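Methyl-coenzyme M reductase subunit gamma (Methanosarcina barkeri, PDB 1E6Y) forms part of the nickel-F430 enzyme that reductively cleaves methyl-coenzyme M with coenzyme B, releasing methane and the mixed heterodisulfide in the last step of methanogenesis. Local coordinates at residues V13-N16 with R17-H20; H53-L56 with A57-G60; P95-P98 with Y99-S102; E124-E127 with R128-E131. All coordinates share one frame; numbering follows the deposited sequence.

Contact 1: residues V13-N16 with R17-H20; sequences VAAN and RRKH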
ATOM      1  N   VAL C  13     -24.705 -44.957  -7.965  1.00 14.23           N
ATOM      2  CA  VAL C  13     -23.686 -43.974  -7.607  1.00 14.01           C
ATOM      3  C   VAL C  13     -23.878 -43.477  -6.176  1.00 13.92           C
ATOM      4  O   VAL C  13     -22.932 -43.465  -5.387  1.00 14.54           O
ATOM      5  CB  VAL C  13     -23.709 -42.770  -8.573  1.00 13.71           C
ATOM      6  CG1 VAL C  13     -22.750 -41.692  -8.097  1.00 13.43           C
ATOM      7  CG2 VAL C  13     -23.327 -43.221  -9.972  1.00 13.66           C
ATOM      8  N   ALA C  14     -25.118 -43.140  -5.829  1.00 14.26           N
ATOM      9  CA  ALA C  14     -25.456 -42.696  -4.478  1.00 13.96           C
ATOM     10  C   ALA C  14     -25.238 -43.809  -3.457  1.00 14.10           C
ATOM     11  O   ALA C  14     -24.737 -43.564  -2.357  1.00 13.87           O
ATOM     12  CB  ALA C  14     -26.899 -42.219  -4.438  1.00 14.83           C
ATOM     13  N   ALA C  15     -25.587 -45.036  -3.839  1.00 13.55           N
ATOM     14  CA  ALA C  15     -25.382 -46.203  -2.986  1.00 14.32           C
ATOM     15  C   ALA C  15     -23.895 -46.448  -2.757  1.00 13.59           C
ATOM     16  O   ALA C  15     -23.470 -46.728  -1.637  1.00 14.19           O
ATOM     17  CB  ALA C  15     -26.031 -47.434  -3.614  1.00 14.51           C
ATOM     18  N   ASN C  16     -23.101 -46.288  -3.812  1.00 13.91           N
ATOM     19  CA  ASN C  16     -21.653 -46.430  -3.708  1.00 13.30           C
ATOM     20  C   ASN C  16     -21.045 -45.316  -2.864  1.00 13.49           C
ATOM     21  O   ASN C  16     -20.160 -45.572  -2.047  1.00 13.74           O
ATOM     22  CB  ASN C  16     -21.014 -46.436  -5.098  1.00 14.49           C
ATOM     23  CG  ASN C  16     -21.307 -47.708  -5.866  1.00 14.69           C
ATOM     24  OD1 ASN C  16     -21.346 -48.797  -5.291  1.00 15.91           O
ATOM     25  ND2 ASN C  16     -21.535 -47.575  -7.166  1.00 15.23           N
ATOM     26  N   ARG C  17     -21.549 -44.095  -3.027  1.00 13.79           N
ATOM     27  CA  ARG C  17     -21.118 -42.979  -2.170  1.00 13.38           C
ATOM     28  C   ARG C  17     -21.373 -43.261  -0.699  1.00 13.48           C
ATOM     29  O   ARG C  17     -20.469 -43.120   0.127  1.00 13.40           O
ATOM     30  CB  ARG C  17     -21.804 -41.692  -2.616  1.00 13.46           C
ATOM     31  CG  ARG C  17     -21.183 -41.178  -3.910  1.00 12.29           C
ATOM     32  CD  ARG C  17     -21.939 -39.970  -4.439  1.00 12.79           C
ATOM     33  NE  ARG C  17     -21.243 -39.490  -5.638  1.00 12.48           N
ATOM     34  CZ  ARG C  17     -21.365 -38.280  -6.158  1.00 12.98           C
ATOM     35  NH1 ARG C  17     -20.663 -38.017  -7.267  1.00 12.45           N
ATOM     36  NH2 ARG C  17     -22.156 -37.360  -5.633  1.00 13.29           N
ATOM     37  N   ARG C  18     -22.570 -43.758  -0.354  1.00 13.42           N
ATOM     38  CA  ARG C  18     -22.791 -44.175   1.033  1.00 13.60           C
ATOM     39  C   ARG C  18     -21.900 -45.292   1.523  1.00 13.36           C
ATOM     40  O   ARG C  18     -21.511 -45.307   2.698  1.00 13.26           O
ATOM     41  CB  ARG C  18     -24.272 -44.538   1.216  1.00 13.94           C
ATOM     42  CG  ARG C  18     -25.193 -43.340   1.050  1.00 14.83           C
ATOM     43  CD  ARG C  18     -26.609 -43.698   1.497  1.00 15.67           C
ATOM     44  NE  ARG C  18     -27.291 -44.484   0.464  1.00 16.43           N
ATOM     45  CZ  ARG C  18     -27.967 -43.968  -0.546  1.00 17.17           C
ATOM     46  NH1 ARG C  18     -28.548 -44.791  -1.423  1.00 17.67           N
ATOM     47  NH2 ARG C  18     -28.111 -42.661  -0.736  1.00 17.60           N
ATOM     48  N   LYS C  19     -21.532 -46.216   0.640  1.00 14.18           N
ATOM     49  CA  LYS C  19     -20.588 -47.274   0.998  1.00 13.90           C
ATOM     50  C   LYS C  19     -19.215 -46.707   1.354  1.00 13.87           C
ATOM     51  O   LYS C  19     -18.616 -47.092   2.357  1.00 13.81           O
ATOM     52  CB  LYS C  19     -20.447 -48.277  -0.148  1.00 14.88           C
ATOM     53  CG  LYS C  19     -21.591 -49.265  -0.245  1.00 15.94           C
ATOM     54  CD  LYS C  19     -21.374 -50.240  -1.385  1.00 17.30           C
ATOM     55  CE  LYS C  19     -22.551 -51.189  -1.522  1.00 18.04           C
ATOM     56  NZ  LYS C  19     -22.350 -52.144  -2.641  1.00 18.32           N
ATOM     57  N   HIS C  20     -18.744 -45.757   0.550  1.00 13.80           N
ATOM     58  CA  HIS C  20     -17.452 -45.117   0.780  1.00 13.49           C
ATOM     59  C   HIS C  20     -17.452 -44.281   2.057  1.00 13.53           C
ATOM     60  O   HIS C  20     -16.544 -44.396   2.878  1.00 13.29           O
ATOM     61  CB  HIS C  20     -17.076 -44.242  -0.421  1.00 13.30           C
ATOM     62  CG  HIS C  20     -16.717 -45.024  -1.646  1.00 13.63           C
ATOM     63  ND1 HIS C  20     -15.865 -44.540  -2.617  1.00 13.01           N
ATOM     64  CD2 HIS C  20     -17.075 -46.266  -2.049  1.00 13.30           C
ATOM     65  CE1 HIS C  20     -15.716 -45.451  -3.563  1.00 13.71           C
ATOM     66  NE2 HIS C  20     -16.439 -46.507  -3.241  1.00 13.44           N
TER
HETATM   67  O   HOH W   1     -20.125 -51.154  -4.730  1.00 19.67           O
HETATM   68  O   HOH W   2     -23.731 -50.295  -4.777  1.00 26.32           O
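R17 lies alongside V13 one helical turn earlier, the two side chains pointing the same way. Traced outward from the backbone, R17 CB rests against the carbonyl oxygens of V13 and A14 alike, and CG then settles 3.2 Å from V13 O. With chi1 at -74°, CG stands beside the backbone N, which starts the chain back along the helix toward V13. From CG to NE it runs extended; CD touches the valine methyl, and NE comes to 3.6 Å from V13 CG1 in an oblique approach. The guanidinium then leaves the helix: NE bonds T213 O, and NH2 bonds a backbone group of another protein chain. V13 and R17 sit one turn apart in helix 12-22, whose i to i+4 bonding is regular here, from R17 N to V13 O (2.8 Å) through to H20 N and N16 O (3.0 Å). R18 behaves differently. Its chain bends at chi3 (-78°), folding the guanidinium back so that A14 O sits 3.7 Å above its plane, over the centre, while NH2 reaches Y7 O and G9 O. On another side of the helix N16 and K19 are joined through solvent: two waters each donate to N16 OD1, the shorter bond from water 1 at 2.7 Å, and accept from K19 NZ. N16 ND2 is taken by K210 O and T212 O.

Contact 2: residues H53-L56 with A57-G60; sequences HPPL and AEMG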
ATOM      1  N   HIS C  53       8.851 -35.797  16.918  1.00 13.86           N
ATOM      2  CA  HIS C  53       9.053 -35.403  18.311  1.00 13.67           C
ATOM      3  C   HIS C  53       9.023 -36.648  19.198  1.00 13.87           C
ATOM      4  O   HIS C  53       8.631 -37.724  18.743  1.00 13.50           O
ATOM      5  CB  HIS C  53       7.979 -34.391  18.751  1.00 13.54           C
ATOM      6  CG  HIS C  53       6.579 -34.921  18.710  1.00 12.86           C
ATOM      7  ND1 HIS C  53       6.096 -35.824  19.633  1.00 13.17           N
ATOM      8  CD2 HIS C  53       5.531 -34.603  17.913  1.00 12.64           C
ATOM      9  CE1 HIS C  53       4.812 -36.035  19.410  1.00 13.25           C
ATOM     10  NE2 HIS C  53       4.443 -35.306  18.373  1.00 13.25           N
ATOM     11  N   PRO C  54       9.501 -36.540  20.452  1.00 14.41           N
ATOM     12  CA  PRO C  54       9.522 -37.691  21.363  1.00 14.13           C
ATOM     13  C   PRO C  54       8.122 -38.248  21.626  1.00 14.46           C
ATOM     14  O   PRO C  54       7.123 -37.547  21.442  1.00 13.65           O
ATOM     15  CB  PRO C  54      10.153 -37.133  22.642  1.00 14.52           C
ATOM     16  CG  PRO C  54      10.946 -35.956  22.185  1.00 15.19           C
ATOM     17  CD  PRO C  54      10.130 -35.356  21.071  1.00 14.43           C
ATOM     18  N   PRO C  55       8.028 -39.520  22.040  1.00 14.38           N
ATOM     19  CA  PRO C  55       6.739 -40.101  22.429  1.00 14.50           C
ATOM     20  C   PRO C  55       6.042 -39.270  23.506  1.00 14.12           C
ATOM     21  O   PRO C  55       6.698 -38.663  24.355  1.00 14.12           O
ATOM     22  CB  PRO C  55       7.113 -41.492  22.938  1.00 14.98           C
ATOM     23  CG  PRO C  55       8.395 -41.804  22.233  1.00 15.42           C
ATOM     24  CD  PRO C  55       9.125 -40.495  22.191  1.00 15.01           C
ATOM     25  N   LEU C  56       4.716 -39.196  23.418  1.00 13.81           N
ATOM     26  CA  LEU C  56       3.919 -38.435  24.376  1.00 13.82           C
ATOM     27  C   LEU C  56       4.201 -38.878  25.808  1.00 14.16           C
ATOM     28  O   LEU C  56       4.290 -38.051  26.713  1.00 14.16           O
ATOM     29  CB  LEU C  56       2.427 -38.598  24.074  1.00 13.34           C
ATOM     30  CG  LEU C  56       1.926 -38.079  22.726  1.00 13.50           C
ATOM     31  CD1 LEU C  56       0.445 -38.374  22.594  1.00 13.43           C
ATOM     32  CD2 LEU C  56       2.179 -36.584  22.614  1.00 13.54           C
ATOM     33  N   ALA C  57       4.405 -40.182  25.988  1.00 14.72           N
ATOM     34  CA  ALA C  57       4.662 -40.760  27.303  1.00 15.16           C
ATOM     35  C   ALA C  57       6.022 -40.340  27.854  1.00 15.79           C
ATOM     36  O   ALA C  57       6.226 -40.318  29.068  1.00 15.57           O
ATOM     37  CB  ALA C  57       4.574 -42.278  27.233  1.00 15.47           C
ATOM     38  N   GLU C  58       6.945 -39.988  26.963  1.00 15.82           N
ATOM     39  CA  GLU C  58       8.275 -39.561  27.382  1.00 17.27           C
ATOM     40  C   GLU C  58       8.327 -38.097  27.806  1.00 17.34           C
ATOM     41  O   GLU C  58       8.863 -37.772  28.865  1.00 17.66           O
ATOM     42  CB  GLU C  58       9.304 -39.803  26.275  1.00 18.25           C
ATOM     43  CG  GLU C  58      10.715 -39.353  26.657  1.00 20.75           C
ATOM     44  CD  GLU C  58      11.774 -39.726  25.637  1.00 22.47           C
ATOM     45  OE1 GLU C  58      11.440 -40.368  24.619  1.00 23.83           O
ATOM     46  OE2 GLU C  58      12.954 -39.394  25.872  1.00 24.00           O
ATOM     47  N   MET C  59       7.812 -37.209  26.961  1.00 17.46           N
ATOM     48  CA  MET C  59       7.907 -35.779  27.230  1.00 17.96           C
ATOM     49  C   MET C  59       6.766 -35.249  28.090  1.00 17.54           C
ATOM     50  O   MET C  59       6.891 -34.188  28.700  1.00 16.97           O
ATOM     51  CB  MET C  59       7.994 -34.990  25.921  1.00 19.53           C
ATOM     52  CG  MET C  59       6.853 -35.230  24.962  1.00 19.67           C
ATOM     53  SD  MET C  59       7.014 -34.256  23.449  1.00 21.72           S
ATOM     54  CE  MET C  59       5.440 -34.631  22.696  1.00 19.52           C
ATOM     55  N   GLY C  60       5.686 -36.018  28.191  1.00 17.81           N
ATOM     56  CA  GLY C  60       4.532 -35.578  28.956  1.00 19.00           C
ATOM     57  C   GLY C  60       3.673 -34.579  28.206  1.00 20.18           C
ATOM     58  O   GLY C  60       4.058 -34.098  27.140  1.00 19.94           O
TER
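M59 crosses both H53 and P54 at about a right angle, its side chain reaching back along the extended residues H53-P55 that lead into the helix. The methionine CG sits between the backbone N and the carbonyl carbon (chi1 56°), and with the chain extended beyond CG this brings SD and CE to H53 and P54. Its methyl does most of the touching: CE is 3.4 Å from H53 ND1 and 3.8 Å from L56 CD2. The sulfur lies farther from the imidazole, with M59 SD 5.0 Å from the H53 ring centroid and 49° off the ring normal, an oblique Met-aromatic contact. H53 ND1 donates to P54 O at 2.7 Å, nearly in the ring plane, while NE2 probably bonds R126 NH2; together these should hold the ring's rotation. E58 takes another course, crossing P55 obliquely so that E58 OE1 lies 3.4 Å from P55 CD. Beyond the methionine and the leucine, A398 of the beta subunit packs on both. P55 O receives two backbone donors of unlike geometry: M59 N comes almost straight along the C=O direction at 3.2 Å, whereas E58 N stands above the carbonyl plane. With P55 at the N-cap and G60 leaving helical angles at positive phi (79°), residues 56-59 form a single-turn helix, begun after a proline pair and ended at a glycine.

Contact 3: residues P95-P98 with Y99-S102; sequences PATP and YFRS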
ATOM      1  N   PRO C  95     -13.739 -46.246  -9.228  1.00 12.56           N
ATOM      2  CA  PRO C  95     -14.611 -46.424  -8.062  1.00 12.61           C
ATOM      3  C   PRO C  95     -14.659 -45.177  -7.179  1.00 12.38           C
ATOM      4  O   PRO C  95     -15.741 -44.693  -6.843  1.00 12.66           O
ATOM      5  CB  PRO C  95     -13.989 -47.613  -7.340  1.00 12.64           C
ATOM      6  CG  PRO C  95     -13.389 -48.420  -8.449  1.00 12.56           C
ATOM      7  CD  PRO C  95     -12.843 -47.402  -9.421  1.00 12.51           C
ATOM      8  N   ALA C  96     -13.496 -44.564  -6.974  1.00 12.22           N
ATOM      9  CA  ALA C  96     -13.377 -43.416  -6.084  1.00 12.04           C
ATOM     10  C   ALA C  96     -13.502 -42.080  -6.805  1.00 12.02           C
ATOM     11  O   ALA C  96     -13.130 -41.946  -7.972  1.00 12.00           O
ATOM     12  CB  ALA C  96     -12.058 -43.471  -5.338  1.00 12.08           C
ATOM     13  N   THR C  97     -14.065 -41.106  -6.100  1.00 12.26           N
ATOM     14  CA  THR C  97     -13.954 -39.699  -6.473  1.00 11.34           C
ATOM     15  C   THR C  97     -13.345 -38.954  -5.285  1.00 11.02           C
ATOM     16  O   THR C  97     -13.478 -39.394  -4.141  1.00 10.75           O
ATOM     17  CB  THR C  97     -15.334 -39.089  -6.798  1.00 12.05           C
ATOM     18  OG1 THR C  97     -16.251 -39.366  -5.731  1.00 12.04           O
ATOM     19  CG2 THR C  97     -15.874 -39.664  -8.094  1.00 11.53           C
ATOM     20  N   PRO C  98     -12.625 -37.850  -5.546  1.00 10.57           N
ATOM     21  CA  PRO C  98     -11.800 -37.199  -4.523  1.00 10.67           C
ATOM     22  C   PRO C  98     -12.520 -36.857  -3.214  1.00 10.82           C
ATOM     23  O   PRO C  98     -12.044 -37.219  -2.137  1.00 11.62           O
ATOM     24  CB  PRO C  98     -11.276 -35.961  -5.242  1.00 10.39           C
ATOM     25  CG  PRO C  98     -11.145 -36.419  -6.653  1.00  9.54           C
ATOM     26  CD  PRO C  98     -12.368 -37.278  -6.880  1.00 10.50           C
ATOM     27  N   TYR C  99     -13.678 -36.204  -3.300  1.00 11.05           N
ATOM     28  CA  TYR C  99     -14.399 -35.806  -2.092  1.00 11.19           C
ATOM     29  C   TYR C  99     -14.833 -37.012  -1.279  1.00 11.44           C
ATOM     30  O   TYR C  99     -14.788 -36.987  -0.050  1.00 11.01           O
ATOM     31  CB  TYR C  99     -15.626 -34.960  -2.437  1.00 11.14           C
ATOM     32  CG  TYR C  99     -15.312 -33.501  -2.649  1.00  9.91           C
ATOM     33  CD1 TYR C  99     -15.461 -32.921  -3.905  1.00 10.43           C
ATOM     34  CD2 TYR C  99     -14.762 -32.727  -1.626  1.00  9.70           C
ATOM     35  CE1 TYR C  99     -15.056 -31.615  -4.150  1.00  9.94           C
ATOM     36  CE2 TYR C  99     -14.349 -31.411  -1.858  1.00  9.76           C
ATOM     37  CZ  TYR C  99     -14.494 -30.867  -3.129  1.00 10.32           C
ATOM     38  OH  TYR C  99     -14.030 -29.603  -3.410  1.00 11.09           O
ATOM     39  N   PHE C 100     -15.155 -38.103  -1.964  1.00 11.70           N
ATOM     40  CA  PHE C 100     -15.661 -39.276  -1.272  1.00 11.61           C
ATOM     41  C   PHE C 100     -14.578 -40.170  -0.696  1.00 11.84           C
ATOM     42  O   PHE C 100     -14.815 -40.847   0.306  1.00 11.94           O
ATOM     43  CB  PHE C 100     -16.620 -40.056  -2.170  1.00 12.60           C
ATOM     44  CG  PHE C 100     -17.938 -39.371  -2.344  1.00 12.53           C
ATOM     45  CD1 PHE C 100     -18.103 -38.411  -3.339  1.00 12.65           C
ATOM     46  CD2 PHE C 100     -18.946 -39.540  -1.398  1.00 12.54           C
ATOM     47  CE1 PHE C 100     -19.249 -37.617  -3.382  1.00 13.01           C
ATOM     48  CE2 PHE C 100     -20.099 -38.751  -1.431  1.00 13.07           C
ATOM     49  CZ  PHE C 100     -20.249 -37.786  -2.424  1.00 13.11           C
ATOM     50  N   ARG C 101     -13.356 -40.061  -1.219  1.00 11.62           N
ATOM     51  CA  ARG C 101     -12.215 -40.567  -0.473  1.00 11.12           C
ATOM     52  C   ARG C 101     -11.997 -39.762   0.817  1.00 11.37           C
ATOM     53  O   ARG C 101     -11.678 -40.324   1.853  1.00 10.58           O
ATOM     54  CB  ARG C 101     -10.930 -40.508  -1.294  1.00 11.79           C
ATOM     55  CG  ARG C 101     -10.854 -41.538  -2.427  1.00 12.05           C
ATOM     56  CD  ARG C 101      -9.391 -41.627  -2.836  1.00 11.42           C
ATOM     57  NE  ARG C 101      -9.118 -42.490  -3.977  1.00 12.83           N
ATOM     58  CZ  ARG C 101      -8.802 -43.778  -3.890  1.00 13.20           C
ATOM     59  NH1 ARG C 101      -8.703 -44.380  -2.719  1.00 13.33           N
ATOM     60  NH2 ARG C 101      -8.565 -44.409  -5.044  1.00 13.29           N
ATOM     61  N   SER C 102     -12.145 -38.445   0.735  1.00 11.39           N
ATOM     62  CA  SER C 102     -11.951 -37.595   1.903  1.00 11.17           C
ATOM     63  C   SER C 102     -13.012 -37.826   2.978  1.00 10.88           C
ATOM     64  O   SER C 102     -12.693 -37.847   4.170  1.00 10.66           O
ATOM     65  CB  SER C 102     -11.930 -36.126   1.484  1.00 10.69           C
ATOM     66  OG  SER C 102     -10.718 -35.828   0.816  1.00 11.60           O
TER
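The backbone turns from extended angles at A96 and T97 (psi 147° and 152°) into helical ones at P98, and T97 O accepts R101 N at 3.0 Å, together with a weak bond from F100 N. One residue on, S102 N bonds P98 O at 3.1 Å. Among the side chains, A96 and R101 make a close contact: the methyl A96 CB lies over one face of the guanidinium, 3.2 Å above its plane and displaced toward the rim, with R101 NE 3.4 Å away. The arginine chain, extended from CG to NE, carries the flat group back past the helix start to the alanine. The nitrogens of R101 are engaged elsewhere, NH2 in a salt bridge with D89 and NH1 in a hydrogen bond to Q137, which should hold the guanidinium in a fixed orientation. This is the first turn of the helix 98-108, with T97 at the N-cap and P98 as its first residue. The threonine side chain makes no capping bond; with chi1 at 51°, OG1 is set between the backbone N and the carbonyl carbon and runs alongside F100, meeting the edge of its ring near the ring plane at 3.2 Å from F100 CD1. T213 OG1 is the hydrogen-bond partner of that hydroxyl. The turn lies close to the active site: the P98 side chain is about 7 Å from F430 and from that of R120, which binds coenzyme M.

Contact 4: residues E124-E127 with R128-E131; sequences EARE and RDME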
ATOM      1  N   GLU C 124      -3.132 -36.978   4.928  1.00 10.25           N
ATOM      2  CA  GLU C 124      -1.981 -36.822   5.809  1.00 10.07           C
ATOM      3  C   GLU C 124      -2.354 -37.261   7.219  1.00 10.24           C
ATOM      4  O   GLU C 124      -3.448 -36.971   7.700  1.00 10.40           O
ATOM      5  CB  GLU C 124      -1.516 -35.366   5.837  1.00 10.10           C
ATOM      6  CG  GLU C 124      -0.798 -34.912   4.578  1.00 10.49           C
ATOM      7  CD  GLU C 124       0.021 -33.657   4.804  1.00 11.08           C
ATOM      8  OE1 GLU C 124      -0.231 -32.645   4.112  1.00 11.42           O
ATOM      9  OE2 GLU C 124       0.910 -33.676   5.686  1.00 10.93           O
ATOM     10  N   ALA C 125      -1.455 -38.002   7.859  1.00  9.89           N
ATOM     11  CA  ALA C 125      -1.661 -38.454   9.231  1.00  9.56           C
ATOM     12  C   ALA C 125      -0.332 -38.952   9.778  1.00 10.27           C
ATOM     13  O   ALA C 125       0.620 -39.143   9.016  1.00 10.16           O
ATOM     14  CB  ALA C 125      -2.706 -39.573   9.267  1.00  9.30           C
ATOM     15  N   ARG C 126      -0.254 -39.124  11.098  1.00 10.00           N
ATOM     16  CA  ARG C 126       0.907 -39.752  11.713  1.00 10.61           C
ATOM     17  C   ARG C 126       1.222 -41.027  10.933  1.00 10.88           C
ATOM     18  O   ARG C 126       0.284 -41.767  10.619  1.00 12.01           O
ATOM     19  CB  ARG C 126       0.592 -40.047  13.180  1.00  9.41           C
ATOM     20  CG  ARG C 126       0.257 -38.763  13.950  1.00  9.38           C
ATOM     21  CD  ARG C 126       1.553 -38.015  14.289  1.00  9.25           C
ATOM     22  NE  ARG C 126       1.244 -36.972  15.280  1.00  9.54           N
ATOM     23  CZ  ARG C 126       2.170 -36.397  16.040  1.00  9.26           C
ATOM     24  NH1 ARG C 126       3.449 -36.724  15.935  1.00 10.60           N
ATOM     25  NH2 ARG C 126       1.764 -35.475  16.917  1.00  9.97           N
ATOM     26  N   GLU C 127       2.486 -41.263  10.595  1.00 11.26           N
ATOM     27  CA  GLU C 127       2.812 -42.265   9.587  1.00 11.72           C
ATOM     28  C   GLU C 127       2.146 -43.626   9.787  1.00 12.34           C
ATOM     29  O   GLU C 127       1.566 -44.163   8.844  1.00 12.48           O
ATOM     30  CB  GLU C 127       4.323 -42.454   9.462  1.00 11.34           C
ATOM     31  CG  GLU C 127       4.686 -43.348   8.285  1.00 11.22           C
ATOM     32  CD  GLU C 127       6.174 -43.530   8.094  1.00 11.56           C
ATOM     33  OE1 GLU C 127       6.551 -44.208   7.117  1.00 12.58           O
ATOM     34  OE2 GLU C 127       6.965 -43.006   8.907  1.00 12.38           O
ATOM     35  N   ARG C 128       2.187 -44.170  11.003  1.00 12.55           N
ATOM     36  CA  ARG C 128       1.590 -45.494  11.229  1.00 13.00           C
ATOM     37  C   ARG C 128       0.074 -45.421  11.107  1.00 12.94           C
ATOM     38  O   ARG C 128      -0.542 -46.382  10.627  1.00 13.36           O
ATOM     39  CB  ARG C 128       2.003 -46.135  12.543  1.00 13.15           C
ATOM     40  CG  ARG C 128       1.271 -45.661  13.796  1.00 13.52           C
ATOM     41  CD  ARG C 128       1.986 -46.216  15.025  1.00 13.64           C
ATOM     42  NE  ARG C 128       3.356 -45.714  15.072  1.00 13.65           N
ATOM     43  CZ  ARG C 128       4.339 -46.246  15.764  1.00 14.21           C
ATOM     44  NH1 ARG C 128       4.181 -47.338  16.507  1.00 14.37           N
ATOM     45  NH2 ARG C 128       5.542 -45.679  15.726  1.00 13.85           N
ATOM     46  N   ASP C 129      -0.540 -44.311  11.523  1.00 12.04           N
ATOM     47  CA  ASP C 129      -1.988 -44.129  11.358  1.00 12.09           C
ATOM     48  C   ASP C 129      -2.345 -44.046   9.878  1.00 11.69           C
ATOM     49  O   ASP C 129      -3.351 -44.601   9.441  1.00 11.48           O
ATOM     50  CB  ASP C 129      -2.475 -42.844  12.038  1.00 12.04           C
ATOM     51  CG  ASP C 129      -2.087 -42.754  13.503  1.00 13.49           C
ATOM     52  OD1 ASP C 129      -1.988 -41.613  13.989  1.00 12.56           O
ATOM     53  OD2 ASP C 129      -1.921 -43.796  14.178  1.00 12.91           O
ATOM     54  N   MET C 130      -1.547 -43.289   9.132  1.00 12.11           N
ATOM     55  CA  MET C 130      -1.733 -43.135   7.695  1.00 12.64           C
ATOM     56  C   MET C 130      -1.679 -44.489   6.980  1.00 12.93           C
ATOM     57  O   MET C 130      -2.509 -44.769   6.114  1.00 13.36           O
ATOM     58  CB  MET C 130      -0.667 -42.182   7.138  1.00 12.23           C
ATOM     59  CG  MET C 130      -0.725 -41.961   5.633  1.00 12.95           C
ATOM     60  SD  MET C 130       0.117 -43.270   4.716  1.00 12.17           S
ATOM     61  CE  MET C 130       1.812 -43.015   5.253  1.00 12.77           C
ATOM     62  N   GLU C 131      -0.766 -45.359   7.414  1.00 13.79           N
ATOM     63  CA  GLU C 131      -0.604 -46.677   6.795  1.00 14.57           C
ATOM     64  C   GLU C 131      -1.829 -47.570   6.981  1.00 14.92           C
ATOM     65  O   GLU C 131      -2.163 -48.364   6.097  1.00 13.99           O
ATOM     66  CB  GLU C 131       0.640 -47.383   7.342  1.00 15.33           C
ATOM     67  CG  GLU C 131       1.948 -46.805   6.828  1.00 17.04           C
ATOM     68  CD  GLU C 131       3.106 -47.789   6.900  1.00 18.77           C
ATOM     69  OE1 GLU C 131       3.102 -48.661   7.794  1.00 20.76           O
ATOM     70  OE2 GLU C 131       4.029 -47.684   6.066  1.00 18.67           O
TER
HETATM   71  O   HOH W   3      -2.732 -39.318  12.778  1.00 12.63           O
HETATM   72  O   HOH W   4       4.725 -45.144   5.164  1.00 15.03           O
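A125 and M130 meet where the strand 121-126 turns directly into the helix 127-139, a strand-to-helix junction with R126 at the N-cap. The close-packed side is apolar and backbone-lined. A125 CB is 3.9 Å from M130 CB, and the methionine chain, bent at chi2 (-83°) and again at chi3, folds its methyl back so that M130 CE lies 3.8 Å from E127 O. M130 N bonds R126 O at 2.8 Å, nearly straight at 167°, tying the helix start to the last strand residue. Elsewhere polar groups meet partly through water. R126 and D129 run side by side, D129 OD1 being 3.1 Å from R126 CB, yet their charged ends do not pair: R126 NH1 goes to D80 O, its NE to G318 O of the beta subunit, and D129 to T73 and G75. A water joins R126 N to D129 OD1. Toward the partly exposed R128 and E131, the buried E127 carboxylate approaches that of E131, like charges probably eased by R43, whose NH1 forms salt bridges with both; E127 OE2 also pairs with R81, and E131 OE1 bonds Y49 OH. One further water donates to each carboxylate, 2.8 Å from E127 OE1 and equally far from E131 OE2.

In the fold
Contacts 1, 3 and 4 are buried, whereas contact 2 lies at the surface, its centre about 30 Å from the centre of the chain. Each is local, between neighbouring residues of one stretch, but the settings differ: contact 1 falls within a helix, contacts 2 and 3 start helices after loops, and contact 4 spans a strand-to-helix junction. Two pairs touch. R17 CD of contact 1 packs on F100 CZ of contact 3 at 3.4 Å, joining helices 12-22 and 98-108; H53 NE2 of contact 2 meets R126 NH2 of contact 4 at 3.1 Å, a probable hydrogen bond. Water bridges occur in contacts 1 and 4, Met-aromatic packing in contact 2, and contact 3 lies nearest F430.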